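Local coordinates for Phthiocerol/phenolphthiocerol synthesis polyketide synthase type I PpsC (Mycobacterium tuberculosis, PDB 5NJI), which probably takes part in phthiocerol and phenolphthiocerol synthesis as a type I polyketide synthase, its dehydratase domain probably removing water from beta-hydroxyacyl intermediates, at residues Pro30-Gly35 against Arg44-Glu49; Tyr73-Leu78 against Glu221-Pro226; Asp83-Glu88 against Thr114-Asp119. The protein carries 1 engineered substitution. All coordinates share one frame; numbering follows the deposited sequence. Where two conformers were deposited one is given.

Interaction 1 of 3, residues Pro30-Gly35 against Arg44-Glu49; sequences PLLGVG and RVWESE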
loop_
_atom_site.group_PDB
_atom_site.type_symbol
_atom_site.label_atom_id
_atom_site.label_comp_id
_atom_site.label_asym_id
_atom_site.label_seq_id
_atom_site.Cartn_x
_atom_site.Cartn_y
_atom_site.Cartn_z
ATOM N N PRO A 30 -5.435 8.260 -11.971
ATOM C CA PRO A 30 -6.820 7.873 -11.666
ATOM C C PRO A 30 -7.181 7.944 -10.197
ATOM O O PRO A 30 -8.379 7.971 -9.891
ATOM C CB PRO A 30 -6.905 6.432 -12.176
ATOM C CG PRO A 30 -5.513 5.948 -12.110
ATOM C CD PRO A 30 -4.664 7.118 -12.490
ATOM N N LEU A 31 -6.212 7.979 -9.284
ATOM C CA LEU A 31 -6.510 8.090 -7.858
ATOM C C LEU A 31 -6.276 9.495 -7.328
ATOM O O LEU A 31 -7.039 9.971 -6.483
ATOM C CB LEU A 31 -5.668 7.094 -7.045
ATOM C CG LEU A 31 -5.789 5.636 -7.490
ATOM C CD1 LEU A 31 -4.867 4.721 -6.669
ATOM C CD2 LEU A 31 -7.239 5.188 -7.406
ATOM N N LEU A 32 -5.255 10.177 -7.833
ATOM C CA LEU A 32 -4.922 11.513 -7.355
ATOM C C LEU A 32 -5.777 12.568 -8.029
ATOM O O LEU A 32 -6.244 13.511 -7.370
ATOM C CB LEU A 32 -3.442 11.787 -7.605
ATOM C CG LEU A 32 -2.937 13.199 -7.307
ATOM C CD1 LEU A 32 -2.925 13.478 -5.816
ATOM C CD2 LEU A 32 -1.574 13.425 -7.893
ATOM N N GLY A 33 -5.983 12.436 -9.328
ATOM C CA GLY A 33 -6.833 13.373 -10.032
ATOM C C GLY A 33 -6.070 14.586 -10.517
ATOM O O GLY A 33 -4.843 14.591 -10.641
ATOM N N VAL A 34 -6.825 15.649 -10.775
ATOM C CA VAL A 34 -6.295 16.856 -11.397
ATOM C C VAL A 34 -6.057 17.912 -10.322
ATOM O O VAL A 34 -6.844 18.058 -9.376
ATOM C CB VAL A 34 -7.237 17.366 -12.506
ATOM C CG1 VAL A 34 -8.661 17.436 -12.011
ATOM C CG2 VAL A 34 -6.762 18.718 -13.041
ATOM N N GLY A 35 -4.940 18.621 -10.450
ATOM C CA GLY A 35 -4.459 19.492 -9.401
ATOM C C GLY A 35 -4.317 20.940 -9.827
ATOM O O GLY A 35 -4.124 21.251 -11.006
ATOM N N ARG A 44 -1.101 22.966 -2.752
ATOM C CA ARG A 44 -1.579 22.305 -3.952
ATOM C C ARG A 44 -2.737 21.405 -3.562
ATOM O O ARG A 44 -2.730 20.811 -2.478
ATOM C CB ARG A 44 -0.473 21.516 -4.647
ATOM C CG ARG A 44 -0.830 21.135 -6.080
ATOM C CD ARG A 44 0.421 20.922 -6.931
ATOM N NE ARG A 44 0.088 20.333 -8.222
ATOM C CZ ARG A 44 -0.382 21.021 -9.259
ATOM N NH1 ARG A 44 -0.571 22.331 -9.165
ATOM N NH2 ARG A 44 -0.665 20.395 -10.395
ATOM N N VAL A 45 -3.752 21.356 -4.430
ATOM C CA VAL A 45 -5.013 20.671 -4.156
ATOM C C VAL A 45 -5.380 19.837 -5.377
ATOM O O VAL A 45 -5.334 20.336 -6.506
ATOM C CB VAL A 45 -6.165 21.655 -3.856
ATOM C CG1 VAL A 45 -7.408 20.877 -3.432
ATOM C CG2 VAL A 45 -5.788 22.671 -2.788
ATOM N N TRP A 46 -5.774 18.584 -5.153
ATOM C CA TRP A 46 -6.264 17.725 -6.218
ATOM C C TRP A 46 -7.633 17.175 -5.848
ATOM O O TRP A 46 -7.941 16.988 -4.667
ATOM C CB TRP A 46 -5.339 16.516 -6.458
ATOM C CG TRP A 46 -3.916 16.791 -6.866
ATOM C CD1 TRP A 46 -3.393 16.647 -8.117
ATOM C CD2 TRP A 46 -2.822 17.201 -6.021
ATOM N NE1 TRP A 46 -2.051 16.939 -8.110
ATOM C CE2 TRP A 46 -1.676 17.282 -6.840
ATOM C CE3 TRP A 46 -2.698 17.499 -4.661
ATOM C CZ2 TRP A 46 -0.424 17.646 -6.342
ATOM C CZ3 TRP A 46 -1.443 17.865 -4.168
ATOM C CH2 TRP A 46 -0.332 17.940 -5.008
ATOM N N GLU A 47 -8.436 16.881 -6.868
ATOM C CA GLU A 47 -9.692 16.164 -6.700
ATOM C C GLU A 47 -9.769 15.023 -7.696
ATOM O O GLU A 47 -9.471 15.195 -8.883
ATOM C CB GLU A 47 -10.916 17.067 -6.907
ATOM C CG GLU A 47 -11.078 18.129 -5.848
ATOM C CD GLU A 47 -12.368 18.924 -6.048
ATOM O OE1 GLU A 47 -13.147 18.563 -6.962
ATOM O OE2 GLU A 47 -12.596 19.901 -5.302
ATOM N N SER A 48 -10.206 13.865 -7.225
ATOM C CA SER A 48 -10.422 12.737 -8.118
ATOM C C SER A 48 -11.798 12.173 -7.848
ATOM O O SER A 48 -12.268 12.178 -6.713
ATOM C CB SER A 48 -9.391 11.621 -7.932
ATOM O OG SER A 48 -9.480 11.064 -6.632
ATOM N N GLU A 49 -12.440 11.678 -8.896
ATOM C CA GLU A 49 -13.734 11.034 -8.750
ATOM C C GLU A 49 -13.479 9.542 -8.648
ATOM O O GLU A 49 -12.909 8.941 -9.565
ATOM C CB GLU A 49 -14.660 11.360 -9.920
ATOM C CG GLU A 49 -14.936 12.849 -10.071
ATOM C CD GLU A 49 -15.796 13.169 -11.280
ATOM O OE1 GLU A 49 -16.851 12.523 -11.451
ATOM O OE2 GLU A 49 -15.411 14.064 -12.062
HETATM O O HOH W 1 -10.583 8.860 -11.080
#
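The indole of W46 lies between L32 and G35, and these three residues have more surface buried by the contact than any others, together about half of it. L32 supplies one wall. With CG turned anti to the backbone N (chi1 174°), both methyls reach the ring: CD2 sits above the NE1 side, while CD1 is 3.8 Å from the centroid of the five-membered ring. That vector is 17° off the ring normal, which makes the contact a true CH-pi approach over the face. On the opposite face G35, having no side chain, brings its CA to 3.3 Å from W46 CD1. The aliphatic CG of R44 lies over this second face as well, toward the rim. G33 O meets the indole at its edge, 3.6 Å from W46 CD1.

The backbones explain the close approach. G35 and W46 form an antiparallel non-hydrogen-bonded pair, with their CA atoms 4.1 Å apart. V34 and E47 form the hydrogen-bonded pair next to it, through V34 N to E47 O at 3.3 Å and E47 N to V34 O at 3.2 Å. Toward L31 and S48 the ladder stops, and a side chain takes over: S48 OG donates to L31 O at 2.7 Å, arriving 46° out of the carbonyl plane. A water then donates to both P30 O and E49 O.

The contact is a beta hairpin of strands 34-37 and 44-50; strand 34-37 is the outermost strand at this end of the N-terminal half's sheet. Strand 110-118 flanks 44-50 on its other side, pairing its backbone with R44, W46 and S48. A80 and T84 of helix 70-84 touch the W46 side chain, and D83 OD2 accepts a hydrogen bond from W46 NE1 and forms a salt bridge with R44 NH2.

Interaction 2 of 3, residues Tyr73-Leu78 against Glu221-Pro226; sequences YAEIAL and EFMLHP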
loop_
_atom_site.group_PDB
_atom_site.type_symbol
_atom_site.label_atom_id
_atom_site.label_comp_id
_atom_site.label_asym_id
_atom_site.label_seq_id
_atom_site.Cartn_x
_atom_site.Cartn_y
_atom_site.Cartn_z
ATOM N N TYR A 73 -3.257 4.985 -0.629
ATOM C CA TYR A 73 -2.871 6.267 -0.053
ATOM C C TYR A 73 -1.376 6.512 -0.234
ATOM O O TYR A 73 -0.943 7.646 -0.459
ATOM C CB TYR A 73 -3.226 6.307 1.428
ATOM C CG TYR A 73 -4.692 6.153 1.757
ATOM C CD1 TYR A 73 -5.562 7.223 1.672
ATOM C CD2 TYR A 73 -5.194 4.939 2.168
ATOM C CE1 TYR A 73 -6.869 7.079 2.013
ATOM C CE2 TYR A 73 -6.502 4.781 2.499
ATOM C CZ TYR A 73 -7.337 5.849 2.430
ATOM O OH TYR A 73 -8.650 5.677 2.784
ATOM N N ALA A 74 -0.570 5.456 -0.132
ATOM C CA ALA A 74 0.860 5.611 -0.372
ATOM C C ALA A 74 1.130 6.085 -1.788
ATOM O O ALA A 74 1.921 7.008 -2.002
ATOM C CB ALA A 74 1.579 4.288 -0.105
ATOM N N GLU A 75 0.460 5.482 -2.779
ATOM C CA GLU A 75 0.626 5.934 -4.155
ATOM C C GLU A 75 0.147 7.377 -4.334
ATOM O O GLU A 75 0.777 8.174 -5.038
ATOM C CB GLU A 75 -0.109 4.978 -5.088
ATOM C CG GLU A 75 -0.296 5.513 -6.505
ATOM C CD GLU A 75 1.019 5.918 -7.171
ATOM O OE1 GLU A 75 2.107 5.538 -6.691
ATOM O OE2 GLU A 75 0.968 6.629 -8.189
ATOM N N ILE A 76 -0.981 7.732 -3.727
ATOM C CA ILE A 76 -1.476 9.091 -3.883
ATOM C C ILE A 76 -0.476 10.098 -3.339
ATOM O O ILE A 76 -0.236 11.139 -3.956
ATOM C CB ILE A 76 -2.850 9.233 -3.207
ATOM C CG1 ILE A 76 -3.885 8.440 -4.001
ATOM C CG2 ILE A 76 -3.261 10.681 -3.092
ATOM C CD1 ILE A 76 -5.148 8.115 -3.213
ATOM N N ALA A 77 0.115 9.815 -2.182
ATOM C CA ALA A 77 1.094 10.742 -1.620
ATOM C C ALA A 77 2.317 10.882 -2.525
ATOM O O ALA A 77 2.796 11.998 -2.767
ATOM C CB ALA A 77 1.500 10.287 -0.221
ATOM N N LEU A 78 2.848 9.762 -3.030
ATOM C CA LEU A 78 4.006 9.830 -3.925
ATOM C C LEU A 78 3.672 10.532 -5.227
ATOM O O LEU A 78 4.470 11.329 -5.732
ATOM C CB LEU A 78 4.546 8.425 -4.206
ATOM C CG LEU A 78 5.126 7.755 -2.973
ATOM C CD1 LEU A 78 5.369 6.318 -3.335
ATOM C CD2 LEU A 78 6.425 8.409 -2.526
ATOM N N GLU A 221 0.342 5.737 -14.858
ATOM C CA GLU A 221 0.681 6.921 -14.081
ATOM C C GLU A 221 1.140 6.606 -12.665
ATOM O O GLU A 221 1.471 7.538 -11.926
ATOM C CB GLU A 221 -0.515 7.881 -14.020
ATOM C CG GLU A 221 -1.024 8.319 -15.381
ATOM C CD GLU A 221 0.020 9.082 -16.173
ATOM O OE1 GLU A 221 0.772 9.867 -15.557
ATOM O OE2 GLU A 221 0.095 8.889 -17.406
ATOM N N PHE A 222 1.205 5.335 -12.270
ATOM C CA PHE A 222 1.536 5.018 -10.883
ATOM C C PHE A 222 3.035 5.115 -10.629
ATOM O O PHE A 222 3.844 4.599 -11.406
ATOM C CB PHE A 222 1.069 3.614 -10.498
ATOM C CG PHE A 222 -0.429 3.426 -10.479
ATOM C CD1 PHE A 222 -1.291 4.485 -10.281
ATOM C CD2 PHE A 222 -0.969 2.159 -10.623
ATOM C CE1 PHE A 222 -2.661 4.291 -10.249
ATOM C CE2 PHE A 222 -2.317 1.955 -10.594
ATOM C CZ PHE A 222 -3.178 3.027 -10.409
ATOM N N MET A 223 3.343 5.645 -9.476
ATOM C CA MET A 223 4.702 5.703 -8.975
ATOM C C MET A 223 4.945 4.316 -8.294
ATOM O O MET A 223 5.930 3.650 -8.511
ATOM C CB MET A 223 4.971 6.815 -7.935
ATOM C CG MET A 223 4.811 8.235 -8.412
ATOM S SD MET A 223 6.119 8.600 -9.536
ATOM C CE MET A 223 7.489 8.543 -8.428
ATOM N N LEU A 224 3.961 3.871 -7.645
ATOM C CA LEU A 224 3.969 2.642 -6.817
ATOM C C LEU A 224 2.632 1.934 -7.039
ATOM O O LEU A 224 1.674 2.564 -6.972
ATOM C CB LEU A 224 4.111 3.039 -5.283
ATOM C CG LEU A 224 4.208 2.086 -4.084
ATOM C CD1 LEU A 224 5.372 1.120 -4.247
ATOM C CD2 LEU A 224 4.286 2.785 -2.715
ATOM N N HIS A 225 2.588 0.873 -7.619
ATOM C CA HIS A 225 1.346 0.187 -7.983
ATOM C C HIS A 225 0.672 -0.315 -6.661
ATOM O O HIS A 225 1.185 -1.154 -6.067
ATOM C CB HIS A 225 1.555 -1.005 -8.986
ATOM C CG HIS A 225 0.295 -1.455 -9.668
ATOM N ND1 HIS A 225 -0.863 -1.714 -8.987
ATOM C CD2 HIS A 225 -0.006 -1.635 -10.978
ATOM C CE1 HIS A 225 -1.812 -2.038 -9.839
ATOM N NE2 HIS A 225 -1.316 -2.002 -11.052
ATOM N N PRO A 226 -0.473 0.228 -6.274
ATOM C CA PRO A 226 -1.083 -0.145 -5.021
ATOM C C PRO A 226 -1.402 -1.661 -4.880
ATOM O O PRO A 226 -1.345 -2.225 -3.867
ATOM C CB PRO A 226 -2.394 0.680 -4.995
ATOM C CG PRO A 226 -2.188 1.757 -5.912
ATOM C CD PRO A 226 -1.189 1.335 -6.920
#
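E75 carries the polar part of this contact, reaching from its helix to two successive backbone amides of the loop. M223 N donates to E75 OE2 at 2.9 Å in a nearly straight bond (N-H...O 167°), meeting that oxygen on the syn side. L224 N, in the conformer described, donates to E75 OE1 at 2.7 Å, but comes from above the carboxylate plane and along a more bent path, 140°. The first torsion sets CG anti to the backbone N (chi1 166°), and a bend at chi2 folds the carboxylate against the turn. H29 NE2 also bonds to OE2. Three donors thus grip a buried group and fix its rotation, although L224 O, 3.0 Å from E75 OE1, is a second acceptor. The F222 ring is set obliquely beside the carboxylate, its CD1 3.8 Å from E75 OE2.

Apolar contacts lie alongside. One helix turn on, L78 CD1 meets L224 CD2 at 3.7 Å, the two side chains running obliquely past each other, and L78 CB faces M223 CB at 4.1 Å. A74 CB touches L224 CD2 at 4.0 Å, while P226 CG rests on E75 CB at 3.9 Å.

The loop leads straight into helix 226-234, for which H225 is the N-cap, its ND1 accepting from V227 N. H225 and P226 open a sequence matching the HPxxxD signature of polyketide synthase dehydratases. Helix 70-84, the central helix of the N-terminal hot-dog half, also packs on strands 93-100, 122-130 and 136-146, through Y73, A74, I76, A77 and L78, so E75 ties that helix to the loop of the C-terminal half.

Interaction 3 of 3, residues Asp83-Glu88 against Thr114-Asp119; sequences DTFAVE and TTLTGD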
loop_
_atom_site.group_PDB
_atom_site.type_symbol
_atom_site.label_atom_id
_atom_site.label_comp_id
_atom_site.label_asym_id
_atom_site.label_seq_id
_atom_site.Cartn_x
_atom_site.Cartn_y
_atom_site.Cartn_z
ATOM N N ASP A 83 3.844 15.229 -8.891
ATOM C CA ASP A 83 3.148 16.215 -9.702
ATOM C C ASP A 83 3.501 17.636 -9.305
ATOM O O ASP A 83 3.308 18.554 -10.106
ATOM C CB ASP A 83 1.637 15.997 -9.592
ATOM C CG ASP A 83 0.846 16.871 -10.541
ATOM O OD1 ASP A 83 1.135 16.850 -11.764
ATOM O OD2 ASP A 83 -0.077 17.572 -10.063
ATOM N N THR A 84 4.031 17.834 -8.104
ATOM C CA THR A 84 4.312 19.168 -7.595
ATOM C C THR A 84 5.737 19.613 -7.888
ATOM O O THR A 84 5.972 20.783 -8.213
ATOM C CB THR A 84 4.068 19.212 -6.088
ATOM O OG1 THR A 84 2.726 18.782 -5.798
ATOM C CG2 THR A 84 4.262 20.615 -5.535
ATOM N N PHE A 85 6.696 18.707 -7.770
ATOM C CA PHE A 85 8.106 19.050 -7.874
ATOM C C PHE A 85 8.724 18.334 -9.061
ATOM O O PHE A 85 8.482 17.144 -9.283
ATOM C CB PHE A 85 8.855 18.672 -6.594
ATOM C CG PHE A 85 8.231 19.220 -5.344
ATOM C CD1 PHE A 85 8.250 20.582 -5.083
ATOM C CD2 PHE A 85 7.598 18.385 -4.428
ATOM C CE1 PHE A 85 7.692 21.093 -3.941
ATOM C CE2 PHE A 85 7.028 18.901 -3.277
ATOM C CZ PHE A 85 7.068 20.257 -3.036
ATOM N N ALA A 86 9.533 19.068 -9.813
ATOM C CA ALA A 86 10.290 18.483 -10.909
ATOM C C ALA A 86 11.557 17.864 -10.344
ATOM O O ALA A 86 12.380 18.566 -9.747
ATOM C CB ALA A 86 10.630 19.544 -11.951
ATOM N N VAL A 87 11.706 16.555 -10.507
ATOM C CA VAL A 87 12.924 15.858 -10.104
ATOM C C VAL A 87 13.242 14.816 -11.168
ATOM O O VAL A 87 12.370 14.035 -11.562
ATOM C CB VAL A 87 12.800 15.207 -8.712
ATOM C CG1 VAL A 87 14.113 14.525 -8.326
ATOM C CG2 VAL A 87 12.441 16.245 -7.666
ATOM N N GLU A 88 14.492 14.806 -11.623
ATOM C CA GLU A 88 14.919 13.987 -12.758
ATOM C C GLU A 88 15.422 12.620 -12.283
ATOM O O GLU A 88 16.542 12.193 -12.555
ATOM C CB GLU A 88 15.981 14.732 -13.567
ATOM N N THR A 114 -7.038 15.784 -2.151
ATOM C CA THR A 114 -5.673 15.679 -1.643
ATOM C C THR A 114 -5.035 17.063 -1.587
ATOM O O THR A 114 -5.272 17.903 -2.462
ATOM C CB THR A 114 -4.848 14.750 -2.544
ATOM O OG1 THR A 114 -5.486 13.473 -2.601
ATOM C CG2 THR A 114 -3.424 14.567 -2.049
ATOM N N THR A 115 -4.291 17.335 -0.523
ATOM C CA THR A 115 -3.517 18.567 -0.429
ATOM C C THR A 115 -2.056 18.261 -0.159
ATOM O O THR A 115 -1.713 17.241 0.440
ATOM C CB THR A 115 -4.018 19.498 0.667
ATOM O OG1 THR A 115 -4.017 18.826 1.933
ATOM C CG2 THR A 115 -5.419 20.035 0.352
ATOM N N LEU A 116 -1.198 19.162 -0.616
ATOM C CA LEU A 116 0.230 19.049 -0.355
ATOM C C LEU A 116 0.770 20.409 0.041
ATOM O O LEU A 116 0.523 21.405 -0.643
ATOM C CB LEU A 116 0.993 18.519 -1.570
ATOM C CG LEU A 116 2.510 18.300 -1.409
ATOM C CD1 LEU A 116 2.978 17.234 -2.353
ATOM C CD2 LEU A 116 3.299 19.588 -1.694
ATOM N N THR A 117 1.533 20.433 1.119
ATOM C CA THR A 117 2.284 21.611 1.520
ATOM C C THR A 117 3.738 21.201 1.687
ATOM O O THR A 117 4.040 20.032 1.915
ATOM C CB THR A 117 1.762 22.198 2.828
ATOM O OG1 THR A 117 1.935 21.252 3.896
ATOM C CG2 THR A 117 0.285 22.541 2.703
ATOM N N GLY A 118 4.649 22.165 1.557
ATOM C CA GLY A 118 6.056 21.915 1.806
ATOM C C GLY A 118 6.901 22.202 0.582
ATOM O O GLY A 118 6.534 23.022 -0.268
ATOM N N ASP A 119 8.044 21.518 0.501
ATOM C CA ASP A 119 9.023 21.801 -0.539
ATOM C C ASP A 119 9.636 20.488 -1.012
ATOM O O ASP A 119 9.234 19.400 -0.583
ATOM C CB ASP A 119 10.083 22.804 -0.043
ATOM C CG ASP A 119 10.940 22.268 1.101
ATOM O OD1 ASP A 119 11.062 21.039 1.279
ATOM O OD2 ASP A 119 11.512 23.101 1.835
#
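T84 and L116 have their CA atoms 8.3 Å apart, and F85 and D119 are similarly spaced at 7.9 Å, so the two backbones run at side-chain distance. The helix ends here: F85 is the first residue to leave helical geometry, with psi at 137°. On the other segment the strand ends at G118, whose phi of 121° turns the chain so that D119 comes round toward F85.

The phenyl ring of F85 uses its far end. F85 CZ lies 3.3 Å from D119 C, and F85 CE2 is 3.5 Å from D119 O, an oblique approach of the ring to the backbone carbonyl. The D119 side chain takes no part in this; its OD1 accepts from the backbone N atoms of Q121 and R122 in the turn between strands 110-118 and 122-130. G118 O sits in the plane of the ring at its edge, 3.9 Å from F85 CZ.

Polyketide synthase dehydratases have a double hot-dog fold, in which each half wraps a curved antiparallel sheet around a long helix. Here the last turn of that helix, 70-84, and the residue after it meet the end of one enclosing strand, 110-118.

L116 fills the angle between T84 and F85. Its CG stands anti to the backbone N (chi1 -178°), sending the branch toward the helix end, where CD2 is 4.1 Å from F85 CZ and CD1 is 3.8 Å from T84 OG1. That hydroxyl is bonded to A80 O one turn back in the helix. T84 CG2 lies over the centre of the F85 ring, 3.7 Å above its plane, bracing the phenyl from its own segment. On its remaining sides L116 touches W46, A80 and C123.

Overall arrangement
Helix 70-84 joins all three contacts. Interactions 2 and 3 use different parts of it, the middle and the C-terminal end, while interaction 1 packs against it through I76 and T84 and is bonded to D83. Interaction 2 is the buried one, about 8 Å from the chain centre, and its chemistry is a carboxylate held by backbone amides. Interaction 3, about 20 Å out, is a surface contact of van der Waals packing. Interaction 1, partly buried, combines strand pairing with packing on an indole. Strands 44-50 and 110-118 are neighbours, linking interactions 1 and 3 through W46 N and T114 O. P30 on F222 links interactions 1 and 2.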